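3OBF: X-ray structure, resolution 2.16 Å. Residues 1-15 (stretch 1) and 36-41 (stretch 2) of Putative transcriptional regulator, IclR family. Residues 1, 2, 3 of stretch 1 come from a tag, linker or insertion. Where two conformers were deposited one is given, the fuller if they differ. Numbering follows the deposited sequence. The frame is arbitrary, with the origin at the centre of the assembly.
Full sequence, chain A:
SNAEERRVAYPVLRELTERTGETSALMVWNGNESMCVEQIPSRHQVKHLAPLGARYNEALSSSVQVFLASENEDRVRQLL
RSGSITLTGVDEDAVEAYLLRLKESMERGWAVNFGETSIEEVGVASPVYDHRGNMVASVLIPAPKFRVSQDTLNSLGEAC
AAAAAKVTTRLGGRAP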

# COMPACT_ATOMS: atom_id res chain seq x y z
N SER A 1 -8.09 9.02 -15.70
CA SER A 1 -6.73 8.75 -15.14
C SER A 1 -6.60 7.28 -14.75
O SER A 1 -7.56 6.68 -14.29
CB SER A 1 -6.46 9.66 -13.96
N ASN A 2 -5.42 6.71 -14.95
CA ASN A 2 -5.12 5.33 -14.54
C ASN A 2 -6.16 4.32 -15.03
O ASN A 2 -6.57 3.45 -14.26
CB ASN A 2 -5.06 5.23 -13.02
CG ASN A 2 -4.34 6.41 -12.37
OD1 ASN A 2 -4.98 7.30 -11.80
ND2 ASN A 2 -3.00 6.41 -12.44
N ALA A 3 -6.56 4.43 -16.29
CA ALA A 3 -7.75 3.71 -16.78
C ALA A 3 -7.63 2.19 -16.88
O ALA A 3 -8.47 1.48 -16.31
CB ALA A 3 -8.29 4.32 -18.11
N GLU A 4 -6.59 1.70 -17.57
CA GLU A 4 -6.38 0.26 -17.66
C GLU A 4 -6.17 -0.38 -16.26
O GLU A 4 -6.70 -1.46 -15.96
CB GLU A 4 -5.23 -0.10 -18.61
CG GLU A 4 -5.32 -1.56 -19.13
CD GLU A 4 -4.03 -2.09 -19.80
OE1 GLU A 4 -3.24 -1.29 -20.36
OE2 GLU A 4 -3.80 -3.33 -19.79
N GLU A 5 -5.42 0.31 -15.41
CA GLU A 5 -5.16 -0.17 -14.05
C GLU A 5 -6.49 -0.35 -13.32
O GLU A 5 -6.73 -1.38 -12.69
CB GLU A 5 -4.28 0.83 -13.27
CG GLU A 5 -2.79 0.78 -13.66
CD GLU A 5 -2.46 1.60 -14.91
OE1 GLU A 5 -3.33 2.28 -15.52
OE2 GLU A 5 -1.30 1.58 -15.27
N ARG A 6 -7.34 0.67 -13.40
CA ARG A 6 -8.62 0.65 -12.71
C ARG A 6 -9.52 -0.46 -13.23
O ARG A 6 -10.18 -1.16 -12.45
CB ARG A 6 -9.31 2.01 -12.78
CG ARG A 6 -8.75 3.00 -11.71
CD ARG A 6 -9.52 4.31 -11.65
NE ARG A 6 -9.40 5.05 -12.91
CZ ARG A 6 -10.27 5.04 -13.92
NH1 ARG A 6 -10.02 5.75 -15.02
NH2 ARG A 6 -11.39 4.32 -13.85
N ARG A 7 -9.51 -0.64 -14.55
CA ARG A 7 -10.34 -1.64 -15.18
C ARG A 7 -9.87 -3.07 -14.80
O ARG A 7 -10.66 -3.93 -14.43
CB ARG A 7 -10.36 -1.43 -16.71
CG ARG A 7 -10.86 -2.61 -17.51
CD ARG A 7 -11.56 -2.14 -18.79
NE ARG A 7 -12.68 -1.24 -18.44
CZ ARG A 7 -13.27 -0.38 -19.28
NH1 ARG A 7 -12.87 -0.28 -20.55
NH2 ARG A 7 -14.27 0.40 -18.86
N VAL A 8 -8.57 -3.30 -14.88
CA VAL A 8 -8.05 -4.63 -14.62
C VAL A 8 -8.18 -4.95 -13.13
O VAL A 8 -8.40 -6.10 -12.76
CB VAL A 8 -6.59 -4.72 -15.09
CG1 VAL A 8 -5.87 -5.84 -14.38
CG2 VAL A 8 -6.54 -4.91 -16.60
N ALA A 9 -8.05 -3.93 -12.29
CA ALA A 9 -8.03 -4.16 -10.87
C ALA A 9 -9.40 -4.44 -10.31
O ALA A 9 -9.50 -5.18 -9.32
CB ALA A 9 -7.37 -2.99 -10.08
N TYR A 10 -10.44 -3.84 -10.88
CA TYR A 10 -11.75 -3.94 -10.23
C TYR A 10 -12.22 -5.38 -9.86
O TYR A 10 -12.60 -5.60 -8.72
CB TYR A 10 -12.85 -3.17 -10.97
CG TYR A 10 -14.15 -3.31 -10.22
CD1 TYR A 10 -14.46 -2.44 -9.18
CD2 TYR A 10 -15.05 -4.35 -10.51
CE1 TYR A 10 -15.64 -2.57 -8.45
CE2 TYR A 10 -16.25 -4.48 -9.77
CZ TYR A 10 -16.51 -3.59 -8.74
OH TYR A 10 -17.65 -3.70 -8.01
N PRO A 11 -12.19 -6.35 -10.83
CA PRO A 11 -12.64 -7.70 -10.48
C PRO A 11 -11.75 -8.34 -9.44
O PRO A 11 -12.21 -9.21 -8.66
CB PRO A 11 -12.48 -8.51 -11.78
CG PRO A 11 -12.29 -7.50 -12.87
CD PRO A 11 -11.78 -6.24 -12.24
N VAL A 12 -10.47 -7.96 -9.46
CA VAL A 12 -9.50 -8.57 -8.57
C VAL A 12 -9.74 -8.01 -7.14
O VAL A 12 -9.67 -8.74 -6.16
CB VAL A 12 -8.05 -8.34 -9.06
CG1 VAL A 12 -7.03 -8.77 -8.01
CG2 VAL A 12 -7.77 -9.08 -10.38
N LEU A 13 -10.06 -6.73 -7.03
CA LEU A 13 -10.37 -6.15 -5.68
C LEU A 13 -11.66 -6.74 -5.14
O LEU A 13 -11.74 -7.01 -3.96
CB LEU A 13 -10.50 -4.62 -5.71
CG LEU A 13 -9.35 -3.73 -6.17
CD1 LEU A 13 -9.85 -2.28 -6.30
CD2 LEU A 13 -8.11 -3.82 -5.22
N ARG A 14 -12.65 -6.94 -6.01
CA ARG A 14 -13.94 -7.48 -5.56
C ARG A 14 -13.73 -8.90 -4.98
O ARG A 14 -14.19 -9.20 -3.90
CB ARG A 14 -14.99 -7.47 -6.70
CG ARG A 14 -16.40 -7.98 -6.26
CD ARG A 14 -17.33 -8.26 -7.46
NE ARG A 14 -16.56 -8.52 -8.70
CZ ARG A 14 -17.08 -8.60 -9.92
NH1 ARG A 14 -18.39 -8.46 -10.11
NH2 ARG A 14 -16.29 -8.83 -10.95
N GLU A 15 -12.98 -9.72 -5.71
CA GLU A 15 -12.60 -11.05 -5.30
C GLU A 15 -11.81 -11.02 -3.98
O GLU A 15 -12.00 -11.88 -3.11
CB GLU A 15 -11.80 -11.70 -6.44
CG GLU A 15 -11.24 -13.16 -6.27
CD GLU A 15 -10.25 -13.56 -7.43
OE1 GLU A 15 -9.37 -12.72 -7.84
OE2 GLU A 15 -10.33 -14.72 -7.93
N CYS A 36 -6.43 6.86 -2.99
CA CYS A 36 -7.33 5.77 -3.31
C CYS A 36 -8.19 6.11 -4.55
O CYS A 36 -8.93 7.10 -4.56
CB CYS A 36 -8.19 5.39 -2.11
SG CYS A 36 -9.40 4.12 -2.58
N VAL A 37 -8.06 5.32 -5.61
CA VAL A 37 -8.80 5.62 -6.84
C VAL A 37 -9.87 4.56 -7.16
O VAL A 37 -10.67 4.77 -8.06
CB VAL A 37 -7.87 5.76 -8.07
CG1 VAL A 37 -6.91 6.91 -7.87
CG2 VAL A 37 -7.16 4.41 -8.42
N GLU A 38 -9.86 3.44 -6.44
CA GLU A 38 -10.84 2.38 -6.62
C GLU A 38 -10.82 1.51 -5.37
O GLU A 38 -9.75 1.10 -4.90
CB GLU A 38 -10.50 1.53 -7.85
CG GLU A 38 -11.65 0.71 -8.38
CD GLU A 38 -11.37 0.21 -9.81
OE1 GLU A 38 -12.12 0.64 -10.71
OE2 GLU A 38 -10.41 -0.58 -10.01
N GLN A 39 -12.00 1.21 -4.82
CA GLN A 39 -12.07 0.40 -3.62
C GLN A 39 -13.39 -0.37 -3.47
O GLN A 39 -14.43 0.02 -4.02
CB GLN A 39 -11.78 1.27 -2.38
CG GLN A 39 -12.89 2.26 -2.01
CD GLN A 39 -13.77 1.73 -0.89
OE1 GLN A 39 -14.85 1.22 -1.14
NE2 GLN A 39 -13.29 1.84 0.36
N ILE A 40 -13.34 -1.48 -2.72
CA ILE A 40 -14.50 -2.30 -2.39
C ILE A 40 -14.60 -2.26 -0.88
O ILE A 40 -13.64 -2.56 -0.21
CB ILE A 40 -14.28 -3.78 -2.76
CG1 ILE A 40 -13.65 -3.96 -4.14
CG2 ILE A 40 -15.65 -4.62 -2.58
CD1 ILE A 40 -14.61 -3.62 -5.27
N PRO A 41 -15.77 -1.93 -0.33
CA PRO A 41 -15.80 -1.87 1.15
C PRO A 41 -15.90 -3.26 1.83
O PRO A 41 -16.47 -4.20 1.25
CB PRO A 41 -17.08 -1.05 1.44
CG PRO A 41 -18.04 -1.45 0.29
CD PRO A 41 -17.04 -1.48 -0.95
O HOH W 1 -12.72 3.18 -11.58

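The acid group of E38 comes unusually close to a backbone carbonyl: OE2 of E38 lies 2.5 Å from O of R6. Two oxygens at that distance suggest that the acid is protonated and donates, although the coordinates do not settle it. No clear direct hydrogen bond joins the two stretches, which bury 460 Å² together, both sides summed. The carbonyl of R6 is already engaged, accepting from the backbone N of Y10 within the helix.

The extended side chain of E38, t at both chi1 and chi2, makes this reach possible. It leaves the strand toward the helix and has the largest covered area of any residue here. Around its acid group sit CB of A9, 3.9 Å from OE2 of E38, and the Y10 ring, whose edge lies near CD of E38. The small alanine side chain fits beside the acid on the helix surface facing the strand.

The guanidinium of R6 reaches the same acid through a water, which accepts from NH2 of R6 at 2.9 Å and donates to OE1 of E38 at 2.8 Å. NE and NH1 of R6 both donate to the carbonyl of S1, a tag residue, while the aliphatic part of the arginine packs on V37, with CG of R6 3.9 Å from CG2 of V37.

Further along, the contact turns apolar. The helix and strand run in roughly the same direction, 26° apart. V37 and E38 both point toward the helix, and from E38 on the strand alternates, Q39 away and I40 toward. Branched I40 offers CG1 to L13, 3.6 Å from CB of L13, and CD1 to Y10, 3.5 Å from CE1 of Y10. Buried L13 also brings its CD1 within 3.7 Å of the E38 backbone O, so one branched side chain serves both strand positions.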